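Local coordinates for protein elongation factor G (Thermus thermophilus, PDB 2DY1) that binds GTP with a magnesium ion and, as a member of the elongation factor G family, probably acts as a GTPase in the translocation step of protein synthesis, at residues 506-511 with 550-555; 467-472 with 478-483; 21-26 with 48-53. All coordinates share one frame; numbering follows the deposited sequence.

Contact 1 (506-511 with 550-555)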
loop_
_atom_site.group_PDB
_atom_site.type_symbol
_atom_site.label_atom_id
_atom_site.label_comp_id
_atom_site.label_asym_id
_atom_site.label_seq_id
_atom_site.Cartn_x
_atom_site.Cartn_y
_atom_site.Cartn_z
ATOM N N SER A 506 -27.328 -39.069 -23.132
ATOM C CA SER A 506 -26.241 -38.448 -22.386
ATOM C C SER A 506 -25.791 -37.129 -22.998
ATOM O O SER A 506 -25.243 -36.278 -22.306
ATOM C CB SER A 506 -25.044 -39.404 -22.298
ATOM O OG SER A 506 -24.554 -39.718 -23.589
ATOM N N LYS A 507 -26.030 -36.950 -24.291
ATOM C CA LYS A 507 -25.622 -35.713 -24.951
ATOM C C LYS A 507 -26.349 -34.483 -24.421
ATOM O O LYS A 507 -25.945 -33.361 -24.711
ATOM C CB LYS A 507 -25.847 -35.806 -26.461
ATOM C CG LYS A 507 -27.301 -35.803 -26.860
ATOM C CD LYS A 507 -27.459 -35.893 -28.365
ATOM C CE LYS A 507 -28.931 -35.879 -28.740
ATOM N NZ LYS A 507 -29.140 -36.045 -30.209
ATOM N N TYR A 508 -27.428 -34.674 -23.669
ATOM C CA TYR A 508 -28.139 -33.522 -23.124
ATOM C C TYR A 508 -27.764 -33.230 -21.675
ATOM O O TYR A 508 -28.282 -32.288 -21.081
ATOM C CB TYR A 508 -29.655 -33.706 -23.220
ATOM C CG TYR A 508 -30.186 -33.605 -24.628
ATOM C CD1 TYR A 508 -29.844 -32.526 -25.445
ATOM C CD2 TYR A 508 -31.036 -34.577 -25.142
ATOM C CE1 TYR A 508 -30.342 -32.419 -26.747
ATOM C CE2 TYR A 508 -31.537 -34.487 -26.440
ATOM C CZ TYR A 508 -31.189 -33.404 -27.237
ATOM O OH TYR A 508 -31.691 -33.305 -28.516
ATOM N N GLN A 509 -26.856 -34.023 -21.106
ATOM C CA GLN A 509 -26.470 -33.807 -19.714
ATOM C C GLN A 509 -25.879 -32.417 -19.491
ATOM O O GLN A 509 -26.212 -31.743 -18.523
ATOM C CB GLN A 509 -25.465 -34.869 -19.239
ATOM C CG GLN A 509 -25.170 -34.776 -17.745
ATOM C CD GLN A 509 -24.137 -35.785 -17.253
ATOM O OE1 GLN A 509 -24.052 -36.907 -17.756
ATOM N NE2 GLN A 509 -23.360 -35.388 -16.244
ATOM N N GLU A 510 -25.001 -31.983 -20.387
ATOM C CA GLU A 510 -24.387 -30.662 -20.244
ATOM C C GLU A 510 -25.438 -29.543 -20.278
ATOM O O GLU A 510 -25.389 -28.605 -19.479
ATOM C CB GLU A 510 -23.351 -30.449 -21.354
ATOM C CG GLU A 510 -22.581 -29.142 -21.254
ATOM C CD GLU A 510 -21.837 -28.802 -22.536
ATOM O OE1 GLU A 510 -20.995 -27.878 -22.508
ATOM O OE2 GLU A 510 -22.098 -29.451 -23.572
ATOM N N ALA A 511 -26.389 -29.631 -21.209
ATOM C CA ALA A 511 -27.430 -28.610 -21.312
ATOM C C ALA A 511 -28.321 -28.578 -20.083
ATOM O O ALA A 511 -28.764 -27.517 -19.650
ATOM C CB ALA A 511 -28.287 -28.845 -22.553
ATOM N N LEU A 550 -31.528 -26.166 -26.019
ATOM C CA LEU A 550 -32.345 -25.071 -25.502
ATOM C C LEU A 550 -33.578 -25.593 -24.781
ATOM O O LEU A 550 -33.910 -25.117 -23.692
ATOM C CB LEU A 550 -32.774 -24.126 -26.643
ATOM C CG LEU A 550 -33.828 -23.072 -26.270
ATOM C CD1 LEU A 550 -33.240 -22.075 -25.280
ATOM C CD2 LEU A 550 -34.314 -22.350 -27.535
ATOM N N ALA A 551 -34.269 -26.557 -25.392
ATOM C CA ALA A 551 -35.468 -27.131 -24.789
ATOM C C ALA A 551 -35.112 -27.766 -23.451
ATOM O O ALA A 551 -35.874 -27.644 -22.481
ATOM C CB ALA A 551 -36.065 -28.176 -25.713
ATOM N N PHE A 552 -33.965 -28.424 -23.397
ATOM C CA PHE A 552 -33.562 -29.050 -22.140
ATOM C C PHE A 552 -33.034 -28.041 -21.114
ATOM O O PHE A 552 -33.220 -28.243 -19.922
ATOM C CB PHE A 552 -32.553 -30.187 -22.384
ATOM C CG PHE A 552 -33.210 -31.531 -22.593
ATOM C CD1 PHE A 552 -33.289 -32.101 -23.863
ATOM C CD2 PHE A 552 -33.848 -32.170 -21.527
ATOM C CE1 PHE A 552 -34.000 -33.291 -24.067
ATOM C CE2 PHE A 552 -34.563 -33.353 -21.718
ATOM C CZ PHE A 552 -34.637 -33.917 -22.996
ATOM N N GLN A 553 -32.410 -26.948 -21.563
ATOM C CA GLN A 553 -31.926 -25.930 -20.625
ATOM C C GLN A 553 -33.144 -25.303 -19.971
ATOM O O GLN A 553 -33.164 -25.075 -18.764
ATOM C CB GLN A 553 -31.139 -24.825 -21.345
ATOM C CG GLN A 553 -29.882 -25.280 -22.057
ATOM C CD GLN A 553 -29.092 -24.115 -22.657
ATOM O OE1 GLN A 553 -28.370 -24.285 -23.640
ATOM N NE2 GLN A 553 -29.216 -22.933 -22.054
ATOM N N ILE A 554 -34.167 -25.012 -20.779
ATOM C CA ILE A 554 -35.380 -24.415 -20.243
ATOM C C ILE A 554 -36.116 -25.377 -19.316
ATOM O O ILE A 554 -36.549 -24.996 -18.231
ATOM C CB ILE A 554 -36.354 -23.979 -21.378
ATOM C CG1 ILE A 554 -35.673 -22.956 -22.290
ATOM C CG2 ILE A 554 -37.627 -23.410 -20.768
ATOM C CD1 ILE A 554 -36.524 -22.546 -23.480
ATOM N N ALA A 555 -36.290 -26.623 -19.757
ATOM C CA ALA A 555 -36.983 -27.603 -18.933
ATOM C C ALA A 555 -36.265 -27.749 -17.588
ATOM O O ALA A 555 -36.903 -27.825 -16.538
ATOM C CB ALA A 555 -37.043 -28.945 -19.661
#

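Contact 2 (467-472 with 478-483)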
loop_
_atom_site.group_PDB
_atom_site.type_symbol
_atom_site.label_atom_id
_atom_site.label_comp_id
_atom_site.label_asym_id
_atom_site.label_seq_id
_atom_site.Cartn_x
_atom_site.Cartn_y
_atom_site.Cartn_z
ATOM N N GLN A 467 -41.136 -31.956 -11.771
ATOM C CA GLN A 467 -40.900 -31.907 -13.190
ATOM C C GLN A 467 -40.816 -30.546 -13.823
ATOM O O GLN A 467 -41.516 -29.612 -13.439
ATOM C CB GLN A 467 -42.003 -32.711 -13.890
ATOM C CG GLN A 467 -41.897 -32.774 -15.392
ATOM C CD GLN A 467 -43.109 -33.454 -16.017
ATOM O OE1 GLN A 467 -44.238 -33.250 -15.569
ATOM N NE2 GLN A 467 -42.881 -34.257 -17.055
ATOM N N GLY A 468 -39.945 -30.475 -14.817
ATOM C CA GLY A 468 -39.754 -29.271 -15.592
ATOM C C GLY A 468 -39.979 -29.692 -17.027
ATOM O O GLY A 468 -39.290 -30.571 -17.551
ATOM N N LYS A 469 -40.955 -29.085 -17.690
ATOM C CA LYS A 469 -41.191 -29.480 -19.061
ATOM C C LYS A 469 -41.451 -28.308 -19.997
ATOM O O LYS A 469 -42.166 -27.367 -19.653
ATOM C CB LYS A 469 -42.357 -30.465 -19.110
ATOM C CG LYS A 469 -42.526 -31.163 -20.444
ATOM C CD LYS A 469 -43.501 -32.332 -20.304
ATOM C CE LYS A 469 -43.546 -33.170 -21.558
ATOM N NZ LYS A 469 -44.307 -34.434 -21.314
ATOM N N TYR A 470 -40.857 -28.382 -21.179
ATOM C CA TYR A 470 -41.005 -27.338 -22.189
ATOM C C TYR A 470 -41.358 -27.936 -23.550
ATOM O O TYR A 470 -40.590 -28.723 -24.098
ATOM C CB TYR A 470 -39.696 -26.560 -22.322
ATOM C CG TYR A 470 -39.768 -25.345 -23.220
ATOM C CD1 TYR A 470 -40.506 -24.224 -22.846
ATOM C CD2 TYR A 470 -39.071 -25.301 -24.420
ATOM C CE1 TYR A 470 -40.541 -23.084 -23.650
ATOM C CE2 TYR A 470 -39.100 -24.160 -25.234
ATOM C CZ TYR A 470 -39.836 -23.060 -24.839
ATOM O OH TYR A 470 -39.875 -21.931 -25.625
ATOM N N LYS A 471 -42.512 -27.560 -24.096
ATOM C CA LYS A 471 -42.914 -28.051 -25.412
ATOM C C LYS A 471 -43.706 -27.000 -26.191
ATOM O O LYS A 471 -44.808 -26.616 -25.799
ATOM C CB LYS A 471 -43.727 -29.350 -25.296
ATOM C CG LYS A 471 -44.956 -29.290 -24.401
ATOM C CD LYS A 471 -45.911 -30.460 -24.680
ATOM C CE LYS A 471 -45.225 -31.821 -24.565
ATOM N NZ LYS A 471 -46.160 -32.973 -24.787
ATOM N N LYS A 472 -43.122 -26.539 -27.293
ATOM C CA LYS A 472 -43.737 -25.529 -28.152
ATOM C C LYS A 472 -43.237 -25.698 -29.581
ATOM O O LYS A 472 -42.207 -26.329 -29.812
ATOM C CB LYS A 472 -43.391 -24.122 -27.653
ATOM C CG LYS A 472 -44.059 -23.752 -26.341
ATOM C CD LYS A 472 -43.507 -22.461 -25.758
ATOM C CE LYS A 472 -44.171 -22.159 -24.419
ATOM N NZ LYS A 472 -43.519 -21.034 -23.689
ATOM N N GLY A 478 -40.416 -27.620 -33.796
ATOM C CA GLY A 478 -40.841 -27.516 -32.411
ATOM C C GLY A 478 -39.744 -27.710 -31.376
ATOM O O GLY A 478 -38.578 -27.893 -31.712
ATOM N N GLN A 479 -40.137 -27.661 -30.108
ATOM C CA GLN A 479 -39.205 -27.834 -28.998
ATOM C C GLN A 479 -39.752 -28.806 -27.977
ATOM O O GLN A 479 -40.954 -28.821 -27.708
ATOM C CB GLN A 479 -38.944 -26.498 -28.294
ATOM C CG GLN A 479 -37.992 -25.574 -29.029
ATOM C CD GLN A 479 -36.615 -26.183 -29.220
ATOM O OE1 GLN A 479 -35.857 -25.762 -30.093
ATOM N NE2 GLN A 479 -36.279 -27.171 -28.403
ATOM N N TYR A 480 -38.870 -29.621 -27.397
ATOM C CA TYR A 480 -39.319 -30.556 -26.380
ATOM C C TYR A 480 -38.209 -30.921 -25.396
ATOM O O TYR A 480 -37.150 -31.396 -25.794
ATOM C CB TYR A 480 -39.890 -31.824 -27.033
ATOM C CG TYR A 480 -40.416 -32.833 -26.042
ATOM C CD1 TYR A 480 -39.562 -33.768 -25.434
ATOM C CD2 TYR A 480 -41.760 -32.845 -25.686
ATOM C CE1 TYR A 480 -40.048 -34.678 -24.508
ATOM C CE2 TYR A 480 -42.255 -33.751 -24.750
ATOM C CZ TYR A 480 -41.391 -34.665 -24.167
ATOM O OH TYR A 480 -41.884 -35.545 -23.242
ATOM N N GLY A 481 -38.480 -30.654 -24.117
ATOM C CA GLY A 481 -37.558 -30.981 -23.041
ATOM C C GLY A 481 -38.389 -31.462 -21.871
ATOM O O GLY A 481 -39.401 -30.851 -21.533
ATOM N N ASP A 482 -37.973 -32.560 -21.234
ATOM C CA ASP A 482 -38.733 -33.108 -20.113
ATOM C C ASP A 482 -37.711 -33.608 -19.107
ATOM O O ASP A 482 -36.969 -34.561 -19.376
ATOM C CB ASP A 482 -39.607 -34.256 -20.625
ATOM C CG ASP A 482 -40.373 -34.949 -19.531
ATOM O OD1 ASP A 482 -40.979 -35.997 -19.833
ATOM O OD2 ASP A 482 -40.391 -34.466 -18.379
ATOM N N VAL A 483 -37.673 -32.946 -17.959
ATOM C CA VAL A 483 -36.708 -33.261 -16.916
ATOM C C VAL A 483 -37.333 -33.450 -15.547
ATOM O O VAL A 483 -38.145 -32.633 -15.107
ATOM C CB VAL A 483 -35.660 -32.090 -16.810
ATOM C CG1 VAL A 483 -34.690 -32.333 -15.661
ATOM C CG2 VAL A 483 -34.915 -31.942 -18.123
#

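Contact 3 (21-26 with 48-53). With MG (magnesium ion), chain B; GTP (guanosine-5'-triphosphate), chain C.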
loop_
_atom_site.group_PDB
_atom_site.type_symbol
_atom_site.label_atom_id
_atom_site.label_comp_id
_atom_site.label_asym_id
_atom_site.label_seq_id
_atom_site.Cartn_x
_atom_site.Cartn_y
_atom_site.Cartn_z
ATOM N N GLY A 21 8.114 15.188 10.124
ATOM C CA GLY A 21 8.944 16.278 9.644
ATOM C C GLY A 21 9.698 16.096 8.340
ATOM O O GLY A 21 10.603 16.867 8.054
ATOM N N LYS A 22 9.300 15.091 7.569
ATOM C CA LYS A 22 9.949 14.765 6.300
ATOM C C LYS A 22 9.917 15.875 5.254
ATOM O O LYS A 22 10.951 16.291 4.720
ATOM C CB LYS A 22 9.308 13.497 5.717
ATOM C CG LYS A 22 9.459 12.236 6.616
ATOM C CD LYS A 22 8.770 11.006 6.006
ATOM C CE LYS A 22 7.263 11.168 5.806
ATOM N NZ LYS A 22 6.477 11.157 7.068
ATOM N N THR A 23 8.726 16.372 4.955
ATOM C CA THR A 23 8.630 17.400 3.941
ATOM C C THR A 23 9.283 18.688 4.388
ATOM O O THR A 23 9.865 19.400 3.591
ATOM C CB THR A 23 7.161 17.600 3.572
ATOM O OG1 THR A 23 6.675 16.364 3.033
ATOM C CG2 THR A 23 6.983 18.731 2.527
ATOM N N THR A 24 9.199 18.984 5.687
ATOM C CA THR A 24 9.810 20.194 6.209
ATOM C C THR A 24 11.349 20.107 6.102
ATOM O O THR A 24 12.033 21.092 5.802
ATOM C CB THR A 24 9.344 20.397 7.658
ATOM O OG1 THR A 24 7.916 20.584 7.659
ATOM C CG2 THR A 24 9.991 21.632 8.271
ATOM N N LEU A 25 11.882 18.910 6.326
ATOM C CA LEU A 25 13.315 18.715 6.198
ATOM C C LEU A 25 13.709 18.841 4.721
ATOM O O LEU A 25 14.731 19.441 4.371
ATOM C CB LEU A 25 13.683 17.327 6.720
ATOM C CG LEU A 25 15.158 17.002 6.877
ATOM C CD1 LEU A 25 15.827 18.013 7.825
ATOM C CD2 LEU A 25 15.258 15.584 7.445
ATOM N N THR A 26 12.875 18.270 3.856
ATOM C CA THR A 26 13.130 18.313 2.412
ATOM C C THR A 26 13.166 19.766 1.943
ATOM O O THR A 26 14.048 20.170 1.185
ATOM C CB THR A 26 12.035 17.516 1.661
ATOM O OG1 THR A 26 12.075 16.145 2.092
ATOM C CG2 THR A 26 12.251 17.575 0.143
ATOM N N THR A 48 7.655 22.140 -2.132
ATOM C CA THR A 48 7.890 21.508 -3.425
ATOM C C THR A 48 7.217 20.140 -3.510
ATOM O O THR A 48 6.614 19.811 -4.535
ATOM C CB THR A 48 9.411 21.373 -3.655
ATOM O OG1 THR A 48 9.969 22.682 -3.799
ATOM C CG2 THR A 48 9.740 20.545 -4.896
ATOM N N THR A 49 7.317 19.323 -2.452
ATOM C CA THR A 49 6.710 17.994 -2.467
ATOM C C THR A 49 5.202 17.979 -2.533
ATOM O O THR A 49 4.597 17.316 -3.365
ATOM C CB THR A 49 7.071 17.181 -1.218
ATOM O OG1 THR A 49 8.486 17.078 -1.140
ATOM C CG2 THR A 49 6.452 15.774 -1.276
ATOM N N ASP A 50 4.583 18.687 -1.604
ATOM C CA ASP A 50 3.148 18.687 -1.535
ATOM C C ASP A 50 2.524 19.724 -2.464
ATOM O O ASP A 50 2.294 20.871 -2.079
ATOM C CB ASP A 50 2.726 18.889 -0.068
ATOM C CG ASP A 50 3.141 17.708 0.842
ATOM O OD1 ASP A 50 3.518 16.621 0.333
ATOM O OD2 ASP A 50 3.046 17.844 2.088
ATOM N N TYR A 51 2.260 19.311 -3.700
ATOM C CA TYR A 51 1.691 20.222 -4.687
ATOM C C TYR A 51 0.330 19.802 -5.248
ATOM O O TYR A 51 -0.376 20.642 -5.796
ATOM C CB TYR A 51 2.689 20.447 -5.836
ATOM C CG TYR A 51 2.876 19.252 -6.740
ATOM C CD1 TYR A 51 1.949 18.961 -7.752
ATOM C CD2 TYR A 51 3.957 18.388 -6.568
ATOM C CE1 TYR A 51 2.080 17.857 -8.571
ATOM C CE2 TYR A 51 4.095 17.267 -7.384
ATOM C CZ TYR A 51 3.170 17.003 -8.384
ATOM O OH TYR A 51 3.339 15.902 -9.222
ATOM N N THR A 52 -0.054 18.529 -5.142
ATOM C CA THR A 52 -1.374 18.156 -5.662
ATOM C C THR A 52 -2.448 18.688 -4.716
ATOM O O THR A 52 -2.180 18.971 -3.543
ATOM C CB THR A 52 -1.576 16.635 -5.763
ATOM O OG1 THR A 52 -1.519 16.062 -4.449
ATOM C CG2 THR A 52 -0.511 16.012 -6.671
ATOM N N PRO A 53 -3.677 18.868 -5.213
ATOM C CA PRO A 53 -4.744 19.372 -4.354
ATOM C C PRO A 53 -4.974 18.504 -3.119
ATOM O O PRO A 53 -5.283 19.001 -2.030
ATOM C CB PRO A 53 -5.976 19.357 -5.273
ATOM C CG PRO A 53 -5.384 19.590 -6.617
ATOM C CD PRO A 53 -4.140 18.703 -6.601
HETATM MG MG MG B . 5.302 15.007 3.942
HETATM P PG GTP C . 3.583 13.393 6.239
HETATM O O1G GTP C . 2.020 13.696 6.459
HETATM O O2G GTP C . 3.984 13.772 4.732
HETATM O O3G GTP C . 3.959 12.005 6.588
HETATM O O3B GTP C . 4.275 14.472 7.214
HETATM P PB GTP C . 5.819 14.905 7.156
HETATM O O1B GTP C . 6.633 13.845 7.795
HETATM O O2B GTP C . 6.173 15.305 5.773
HETATM O O3A GTP C . 5.844 16.143 8.176
HETATM P PA GTP C . 5.692 17.677 7.733
HETATM O O1A GTP C . 6.974 18.142 7.160
HETATM O O2A GTP C . 4.458 17.822 6.926
HETATM O "O5'" GTP C . 5.497 18.428 9.141
HETATM C "C5'" GTP C . 4.250 18.290 9.823
HETATM C "C4'" GTP C . 4.135 19.351 10.915
HETATM O "O4'" GTP C . 5.320 19.240 11.720
HETATM C "C3'" GTP C . 4.163 20.748 10.290
HETATM O "O3'" GTP C . 3.400 21.641 11.105
HETATM C "C2'" GTP C . 5.646 21.112 10.350
HETATM O "O2'" GTP C . 5.781 22.534 10.436
HETATM C "C1'" GTP C . 5.984 20.513 11.715
HETATM N N9 GTP C . 7.436 20.304 11.911
HETATM C C8 GTP C . 8.248 19.628 11.100
HETATM N N7 GTP C . 9.453 19.526 11.657
HETATM C C5 GTP C . 9.414 20.147 12.832
HETATM C C6 GTP C . 10.353 20.364 13.836
HETATM O O6 GTP C . 11.491 19.903 13.768
HETATM N N1 GTP C . 9.967 21.097 14.965
HETATM C C2 GTP C . 8.660 21.588 15.068
HETATM N N2 GTP C . 8.288 22.282 16.140
HETATM N N3 GTP C . 7.781 21.354 14.081
HETATM C C4 GTP C . 8.129 20.655 12.991
HETATM O O HOH W 1 4.099 16.689 4.268
HETATM O O HOH W 2 6.653 13.469 3.511
#

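Contact 1 (506-511 with 550-555)
Tyr508 and Phe552 make the aromatic part of this contact. Atoms CD1 and CE1 of Phe552 lie over one face of the Tyr508 ring, with Phe552 CE1 3.4 Å from Tyr508 CD2. Phe552 CD1 sits over the same face, offset toward the rim, 3.5 Å from Tyr508 CG. The ring centroids are 4.6 Å apart and the planes meet at 31°, an oblique pair. The tyrosine CG stands anti to its own carbonyl carbon (chi1 -72°), which carries the ring across to the phenylalanine. Lys507 CG covers the opposite face of the tyrosine, over its centre.

Both segments belong to domain IV of elongation factor G. Ala511 lies on helix 509-520, and Phe552 and Gln553 on helix 549-566. Phe552 also packs on Val483 of strand 477-489 and on Ile512, so its side chain lies between helix 509-520 and strand 477-489.

The aliphatic part lies beside the rings. Ala511 CB is 3.9 Å from Gln553 CG and 4.5 Å from Phe552 CB. Gln553 CG also lies 3.5 Å from the backbone atom Ala511 O. Beyond CG the glutamine chain is extended, and its side chain touches Glu514 and Glu518 of helix 509-520.

Contact 2 (467-472 with 478-483)
Gln467 meets Asp482 through its amide. Gln467 NE2 donates to Asp482 OD2 over 2.8 Å in a nearly straight bond (166°). The acceptor lies close to the amide plane, but the donor comes from above the carboxylate plane. Asp482 OD1 is hydrogen-bonded to Ser541 OG. Gly468 pairs with Val483 through two backbone bonds, Gly468 N to Val483 O at 2.8 Å and Val483 N to Gly468 O at 2.9 Å. Lys469 faces Asp482 in a non-hydrogen-bonded pair. Its chain is extended with CG anti to the backbone N (chi1 -168°), and it reaches across to Tyr480. Lys469 NZ makes a weak bond of 3.3 Å to Tyr480 OH, whose stronger partner is Ser541, and a long salt bridge of 4.0 Å to Asp482 OD1. Tyr470 pairs with Gly481 through two backbone bonds. On that face, Tyr470 CE2 lies 3.9 Å from Gln479 CB. Lys471 runs alongside Tyr480, with Lys471 CE at the ring edge, 3.5 Å from Tyr480 CE2. Lys472 pairs with Gln479. The strands run antiparallel at 168°. This is a beta hairpin of domain IV; strand 464-474 is outermost in its sheet, and helix 549-566 covers the face bearing Tyr470, Gln479 and Val483.

Contact 3 (21-26 with 48-53)
At the magnesium site, Thr23 and Thr26 of the helix that follows the P-loop meet Thr49 and Asp50 of the loop before helix 53-57. Thr23 touches this loop through its methyl group, with Thr23 CG2 4.1 Å from Thr49 CB. The Thr26 and Thr49 side chains cross at about a right angle, with Thr26 CG2 4.0 Å from Thr49 OG1. That hydroxyl is hydrogen-bonded to Asp80 OD2, which is also hydrogen-bonded to Thr23 OG1. Thr23 OG1 is anti to the carbonyl carbon (chi1 -62°), which turns the oxygen to the magnesium at 2.1 Å and the methyl to the loop.

The site is the GTP pocket of a P-loop GTPase domain. Backbone amides at the helix start hold the phosphates; Thr23 N, for one, donates to GTP O2B at 2.9 Å. Lys22 bends at chi3 and chi4, bringing NZ to GTP O3G at 2.7 Å and to GTP O1B at 2.8 Å. NZ thus bridges the beta and gamma phosphates.

Asp50 is a second-shell residue of the metal. A magnesium-bound water donates to Asp50 OD2 at 2.7 Å and also to GTP O2A. Asp50 OD1 is hydrogen-bonded to Thr61 OG1, the other protein ligand of the metal.

Overall arrangement
Contacts 1 and 2 are neighbours in domain IV, with centres 10 Å apart. They touch where Ala555 and Ile554 of contact 1 meet Gly468 and Tyr470 of contact 2: Ala555 CB lies 3.5 Å from Gly468 O, and Ile554 CD1 lies 3.5 Å from Tyr470 CE2. Contact 2 closes in the chain before contact 1 opens. Contact 3 belongs to the GTP-binding domain, on the opposite side of the chain's centre. Its centre is about 65 Å from that of contact 1 and about 71 Å from that of contact 2. The nearest atoms are still about 51 Å and 57 Å away. Contact 3 alone lies at the nucleotide and magnesium; the other two are structural packing far from that site.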